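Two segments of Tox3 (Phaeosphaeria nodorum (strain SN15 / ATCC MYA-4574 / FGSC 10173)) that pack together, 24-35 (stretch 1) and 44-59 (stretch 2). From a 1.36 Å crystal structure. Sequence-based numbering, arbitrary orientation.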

# COMPACT_ATOMS: atom_id res chain seq x y z
N GLN A 24 11.27 4.94 9.08
CA GLN A 24 11.30 4.19 7.83
C GLN A 24 10.35 3.00 7.90
O GLN A 24 10.26 2.32 8.92
N ARG A 25 9.63 2.76 6.81
CA ARG A 25 8.73 1.62 6.72
C ARG A 25 8.80 1.02 5.33
O ARG A 25 8.86 1.74 4.34
N ASP A 26 8.74 -0.32 5.27
CA ASP A 26 8.58 -1.06 4.02
C ASP A 26 7.16 -1.61 3.98
O ASP A 26 6.69 -2.18 4.97
N VAL A 27 6.49 -1.46 2.84
CA VAL A 27 5.14 -1.97 2.63
C VAL A 27 5.18 -2.80 1.36
O VAL A 27 5.66 -2.33 0.33
N LYS A 28 4.72 -4.04 1.44
CA LYS A 28 4.71 -4.91 0.27
C LYS A 28 3.31 -5.49 0.07
O LYS A 28 2.63 -5.84 1.04
N VAL A 29 2.89 -5.56 -1.19
CA VAL A 29 1.59 -6.11 -1.54
C VAL A 29 1.74 -7.11 -2.67
O VAL A 29 2.73 -7.11 -3.40
N ARG A 30 0.71 -7.94 -2.84
CA ARG A 30 0.60 -8.86 -3.96
C ARG A 30 -0.73 -8.57 -4.63
O ARG A 30 -1.72 -8.25 -3.94
N ALA A 31 -0.77 -8.66 -5.96
CA ALA A 31 -2.02 -8.59 -6.71
C ALA A 31 -2.18 -9.90 -7.46
O ALA A 31 -1.24 -10.37 -8.11
N ASP A 32 -3.36 -10.50 -7.36
CA ASP A 32 -3.68 -11.69 -8.13
C ASP A 32 -4.71 -11.30 -9.17
O ASP A 32 -5.69 -10.60 -8.85
N ILE A 33 -4.47 -11.70 -10.42
CA ILE A 33 -5.30 -11.26 -11.55
C ILE A 33 -5.63 -12.44 -12.45
O ILE A 33 -4.82 -12.79 -13.33
N PRO A 34 -6.78 -13.08 -12.28
CA PRO A 34 -7.18 -14.16 -13.19
C PRO A 34 -7.49 -13.60 -14.57
O PRO A 34 -7.88 -12.43 -14.73
N PHE A 35 -7.33 -14.44 -15.59
CA PHE A 35 -7.63 -14.01 -16.95
C PHE A 35 -8.34 -15.16 -17.64
O PHE A 35 -7.81 -16.28 -17.70
N VAL A 44 -13.41 -7.63 -18.48
CA VAL A 44 -13.38 -7.14 -17.11
C VAL A 44 -12.47 -8.05 -16.31
O VAL A 44 -12.48 -9.27 -16.50
N LEU A 45 -11.65 -7.47 -15.42
CA LEU A 45 -10.69 -8.23 -14.62
C LEU A 45 -11.05 -8.10 -13.16
O LEU A 45 -11.48 -7.03 -12.72
N ARG A 46 -10.88 -9.16 -12.40
CA ARG A 46 -11.15 -9.17 -10.97
C ARG A 46 -9.81 -9.28 -10.25
O ARG A 46 -9.23 -10.37 -10.18
N VAL A 47 -9.33 -8.16 -9.72
CA VAL A 47 -8.04 -8.07 -9.04
C VAL A 47 -8.25 -8.28 -7.55
O VAL A 47 -9.16 -7.67 -6.95
N THR A 48 -7.42 -9.11 -6.94
CA THR A 48 -7.39 -9.24 -5.48
C THR A 48 -6.04 -8.74 -4.99
O THR A 48 -5.00 -9.35 -5.29
N TRP A 49 -6.04 -7.66 -4.21
CA TRP A 49 -4.82 -7.20 -3.54
C TRP A 49 -4.72 -7.90 -2.19
O TRP A 49 -5.74 -8.10 -1.50
N SER A 50 -3.49 -8.22 -1.78
CA SER A 50 -3.30 -8.85 -0.48
C SER A 50 -2.00 -8.37 0.16
O SER A 50 -1.10 -7.87 -0.51
N ASN A 51 -1.93 -8.53 1.48
CA ASN A 51 -0.75 -8.15 2.23
C ASN A 51 0.41 -9.09 1.92
O ASN A 51 0.25 -10.32 1.92
N ALA A 52 1.59 -8.51 1.66
CA ALA A 52 2.84 -9.25 1.74
C ALA A 52 3.71 -8.79 2.90
O ALA A 52 4.39 -9.62 3.50
N LEU A 53 3.68 -7.51 3.26
CA LEU A 53 4.37 -7.02 4.45
C LEU A 53 3.74 -5.71 4.88
O LEU A 53 3.68 -4.77 4.09
N ASN A 54 3.33 -5.64 6.15
CA ASN A 54 2.93 -4.43 6.85
C ASN A 54 1.61 -3.83 6.40
O ASN A 54 1.32 -2.69 6.73
N VAL A 55 0.75 -4.56 5.69
CA VAL A 55 -0.56 -4.03 5.35
C VAL A 55 -1.59 -4.59 6.31
O VAL A 55 -1.85 -5.80 6.33
N ASP A 56 -2.21 -3.70 7.09
CA ASP A 56 -3.27 -4.08 8.00
C ASP A 56 -4.63 -4.12 7.32
O ASP A 56 -5.50 -4.90 7.73
N ARG A 57 -4.84 -3.31 6.29
CA ARG A 57 -6.09 -3.32 5.53
C ARG A 57 -5.84 -2.48 4.29
O ARG A 57 -4.91 -1.67 4.25
N PHE A 58 -6.69 -2.66 3.30
CA PHE A 58 -6.68 -1.85 2.09
C PHE A 58 -7.88 -0.92 2.10
O PHE A 58 -8.91 -1.23 2.71
N ASP A 59 -7.76 0.21 1.44
CA ASP A 59 -8.85 1.17 1.35
C ASP A 59 -8.98 1.59 -0.11
O ASP A 59 -7.98 2.00 -0.73

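The two stretches run as antiparallel neighbours, with an angle of 159° between their strand directions, and they bury 932 Å² between them. Three residues, V29, L53 and K28, cover about 70 Å² each, and they lie where the register slips by one residue. The slip is a beta bulge, and the hydrogen bonds locate it: K28 O accepts from both A52 N (2.9 Å) and L53 N (3.0 Å), while K28 N donates to L53 O at 2.9 Å. Farther along the strands the regular ladder resumes, with R30 paired to S50 and D32 to T48.

V29 is buried, and its m rotamer (chi1 -60°) brings its two methyls to different neighbours. V29 CG1 lies 3.7 Å from V55 CG2 and, at the same distance, meets CE1 of F58 at the edge of that ring, near its plane. V29 CG2 approaches the edge of the W49 ring, 3.9 Å from W49 CZ3. V27, in the t rotamer, extends this apolar cluster: although its CA-to-CB bond points away from stretch 2, its CG1 reaches V55 CG2 at 3.6 Å. W49 (chi1 -64°, m; chi2 96°) shares a sheet face with A31, whose CB sits over one face of the indole, 4.0 Å from CE3. A31 CB also lies 4.2 Å from V47 CG1. The apolar packing continues through I33 CG1 to V47 CG2, at 4.1 Å, and ends more loosely at L45, whose CD1 is 4.3 Å from I33 CG2 and whose CD2 is 4.3 Å from F35 CD1.

K28 and L53 occupy the other face, shared with R30, S50, D32 and T48. K28 CB and L53 CB are 3.8 Å apart, and K28 CB is 3.7 Å from A52 CB. The area covered on K28 therefore does not require its amine to reach stretch 2: with chi1 m and the remaining chi angles t, the chain extends away, and NZ is hydrogen-bonded elsewhere in the structure. L53 (t, p) places CD2 3.9 Å from D26 CB. Next to it, N54 (chi1 -77°, m) points toward stretch 1 and donates from ND2 to D26 O at 2.9 Å and 163°, a side-chain bond that prolongs the backbone ladder. N54 ND2 also lies over one face of the R25 guanidinium, 4.1 Å from R25 NH2.

Farther along this face, R30, all t through chi3, forms a salt bridge to D32 within its own strand: NE to OD2 is 2.8 Å, and NH2 donates to OD1 at 2.9 Å. S50, in the p rotamer, sets OG 3.6 Å from R30 CB. Water 1 connects the strands here, 2.6 Å from D32 OD2, 2.8 Å from T48 O and 2.7 Å from S50 OG. Beyond the ladder, water 2 donates to P34 O (2.7 Å) and accepts from R46 N (2.9 Å), bridging the backbones where direct pairing has stopped.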

# COMPACT_ATOMS: atom_id res chain seq x y z
CB GLN A 24 12.71 3.69 7.54
CG GLN A 24 12.83 2.95 6.20
CD GLN A 24 14.26 2.72 5.81
OE1 GLN A 24 14.99 3.68 5.53
NE2 GLN A 24 14.69 1.47 5.81
CB ARG A 25 7.27 2.05 6.93
CG ARG A 25 6.98 2.71 8.27
CD ARG A 25 6.63 1.67 9.31
NE ARG A 25 7.81 1.04 9.87
CZ ARG A 25 7.77 -0.07 10.60
NH1 ARG A 25 8.88 -0.60 11.10
NH2 ARG A 25 6.61 -0.65 10.84
CB ASP A 26 9.55 -2.25 3.97
CG ASP A 26 10.96 -1.86 3.60
OD1 ASP A 26 11.27 -0.66 3.61
OD2 ASP A 26 11.80 -2.76 3.34
CB VAL A 27 4.13 -0.82 2.49
CG1 VAL A 27 2.73 -1.37 2.27
CG2 VAL A 27 4.14 0.06 3.73
CB LYS A 28 5.70 -6.07 0.42
CG LYS A 28 7.16 -5.64 0.51
CD LYS A 28 8.04 -6.84 0.70
CE LYS A 28 9.49 -6.44 0.95
NZ LYS A 28 10.37 -7.65 1.11
CB VAL A 29 0.58 -5.01 -1.93
CG1 VAL A 29 0.37 -4.03 -0.76
CG2 VAL A 29 1.04 -4.27 -3.19
CB ARG A 30 0.62 -10.30 -3.43
CG ARG A 30 0.33 -11.37 -4.48
CD ARG A 30 0.60 -12.73 -3.92
NE ARG A 30 0.00 -13.74 -4.77
CZ ARG A 30 0.50 -14.96 -4.95
NH1 ARG A 30 1.62 -15.34 -4.36
NH2 ARG A 30 -0.14 -15.80 -5.76
CB ALA A 31 -2.05 -7.43 -7.70
CB ASP A 32 -4.17 -12.83 -7.21
CG ASP A 32 -3.02 -13.51 -6.44
OD1 ASP A 32 -2.49 -14.55 -6.89
OD2 ASP A 32 -2.64 -13.00 -5.37
CB ILE A 33 -4.59 -10.17 -12.38
CG1 ILE A 33 -3.96 -9.10 -11.49
CG2 ILE A 33 -5.61 -9.58 -13.36
CD1 ILE A 33 -2.49 -9.22 -11.40
CB PRO A 34 -8.47 -14.70 -12.56
CG PRO A 34 -8.58 -14.07 -11.18
CD PRO A 34 -7.75 -12.84 -11.21
CB PHE A 35 -6.33 -13.63 -17.68
CG PHE A 35 -6.51 -13.18 -19.12
CD1 PHE A 35 -6.57 -11.85 -19.44
CD2 PHE A 35 -6.53 -14.11 -20.14
CE1 PHE A 35 -6.72 -11.44 -20.77
CE2 PHE A 35 -6.69 -13.72 -21.47
CZ PHE A 35 -6.77 -12.38 -21.79
CB VAL A 44 -14.82 -7.17 -16.56
CG1 VAL A 44 -14.84 -6.95 -15.09
CG2 VAL A 44 -15.72 -6.16 -17.26
CB LEU A 45 -9.26 -7.71 -14.82
CG LEU A 45 -8.73 -7.84 -16.25
CD1 LEU A 45 -7.40 -7.09 -16.34
CD2 LEU A 45 -8.55 -9.30 -16.60
CB ARG A 46 -12.08 -10.32 -10.63
CG ARG A 46 -13.48 -10.10 -11.17
CD ARG A 46 -14.39 -11.29 -10.90
NE ARG A 46 -15.66 -11.14 -11.60
CZ ARG A 46 -15.86 -11.50 -12.87
NH1 ARG A 46 -14.87 -12.03 -13.58
NH2 ARG A 46 -17.06 -11.32 -13.43
CB VAL A 47 -7.38 -6.71 -9.32
CG1 VAL A 47 -6.11 -6.53 -8.52
CG2 VAL A 47 -7.08 -6.55 -10.82
CB THR A 48 -7.59 -10.69 -5.07
OG1 THR A 48 -8.91 -11.12 -5.46
CG2 THR A 48 -7.44 -10.90 -3.54
CB TRP A 49 -4.90 -5.69 -3.26
CG TRP A 49 -4.96 -4.80 -4.48
CD1 TRP A 49 -6.08 -4.28 -5.06
CD2 TRP A 49 -3.85 -4.26 -5.20
NE1 TRP A 49 -5.74 -3.45 -6.10
CE2 TRP A 49 -4.38 -3.43 -6.20
CE3 TRP A 49 -2.46 -4.40 -5.08
CZ2 TRP A 49 -3.56 -2.72 -7.09
CZ3 TRP A 49 -1.65 -3.69 -5.95
CH2 TRP A 49 -2.21 -2.87 -6.95
CB SER A 50 -3.33 -10.37 -0.56
OG SER A 50 -2.29 -10.83 -1.40
CB ASN A 51 -1.06 -8.27 3.73
CG ASN A 51 0.15 -7.95 4.60
OD1 ASN A 51 0.91 -7.03 4.32
ND2 ASN A 51 0.34 -8.72 5.66
CB ALA A 52 3.62 -9.17 0.41
CB LEU A 53 5.85 -6.78 4.16
CG LEU A 53 6.60 -6.10 5.32
CD1 LEU A 53 6.68 -7.04 6.50
CD2 LEU A 53 7.98 -5.67 4.88
CB ASN A 54 4.02 -3.36 6.87
CG ASN A 54 5.10 -3.67 7.87
OD1 ASN A 54 4.84 -4.33 8.89
ND2 ASN A 54 6.31 -3.21 7.61
CB VAL A 55 -0.94 -4.31 3.89
CG1 VAL A 55 -2.29 -3.64 3.57
CG2 VAL A 55 0.13 -3.82 2.95
CB ASP A 56 -3.28 -3.10 9.17
CG ASP A 56 -2.00 -3.18 9.96
OD1 ASP A 56 -1.79 -4.24 10.54
OD2 ASP A 56 -1.17 -2.24 9.96
CB ARG A 57 -7.29 -2.78 6.31
CG ARG A 57 -7.12 -1.37 6.83
CD ARG A 57 -8.33 -0.90 7.66
NE ARG A 57 -8.01 0.38 8.27
CZ ARG A 57 -8.21 1.56 7.68
NH1 ARG A 57 -8.78 1.63 6.49
NH2 ARG A 57 -7.83 2.67 8.31
CB PHE A 58 -6.74 -2.72 0.85
CG PHE A 58 -5.47 -3.50 0.60
CD1 PHE A 58 -4.48 -2.97 -0.19
CD2 PHE A 58 -5.28 -4.77 1.15
CE1 PHE A 58 -3.32 -3.69 -0.45
CE2 PHE A 58 -4.12 -5.49 0.90
CZ PHE A 58 -3.15 -4.96 0.10
CB ASP A 59 -8.55 2.39 2.19
CG ASP A 59 -9.52 3.54 1.93
OD1 ASP A 59 -9.06 4.65 1.65
OD2 ASP A 59 -10.75 3.37 2.03
O HOH W 1 -3.56 -11.18 -3.79
O HOH W 2 -10.28 -11.57 -13.92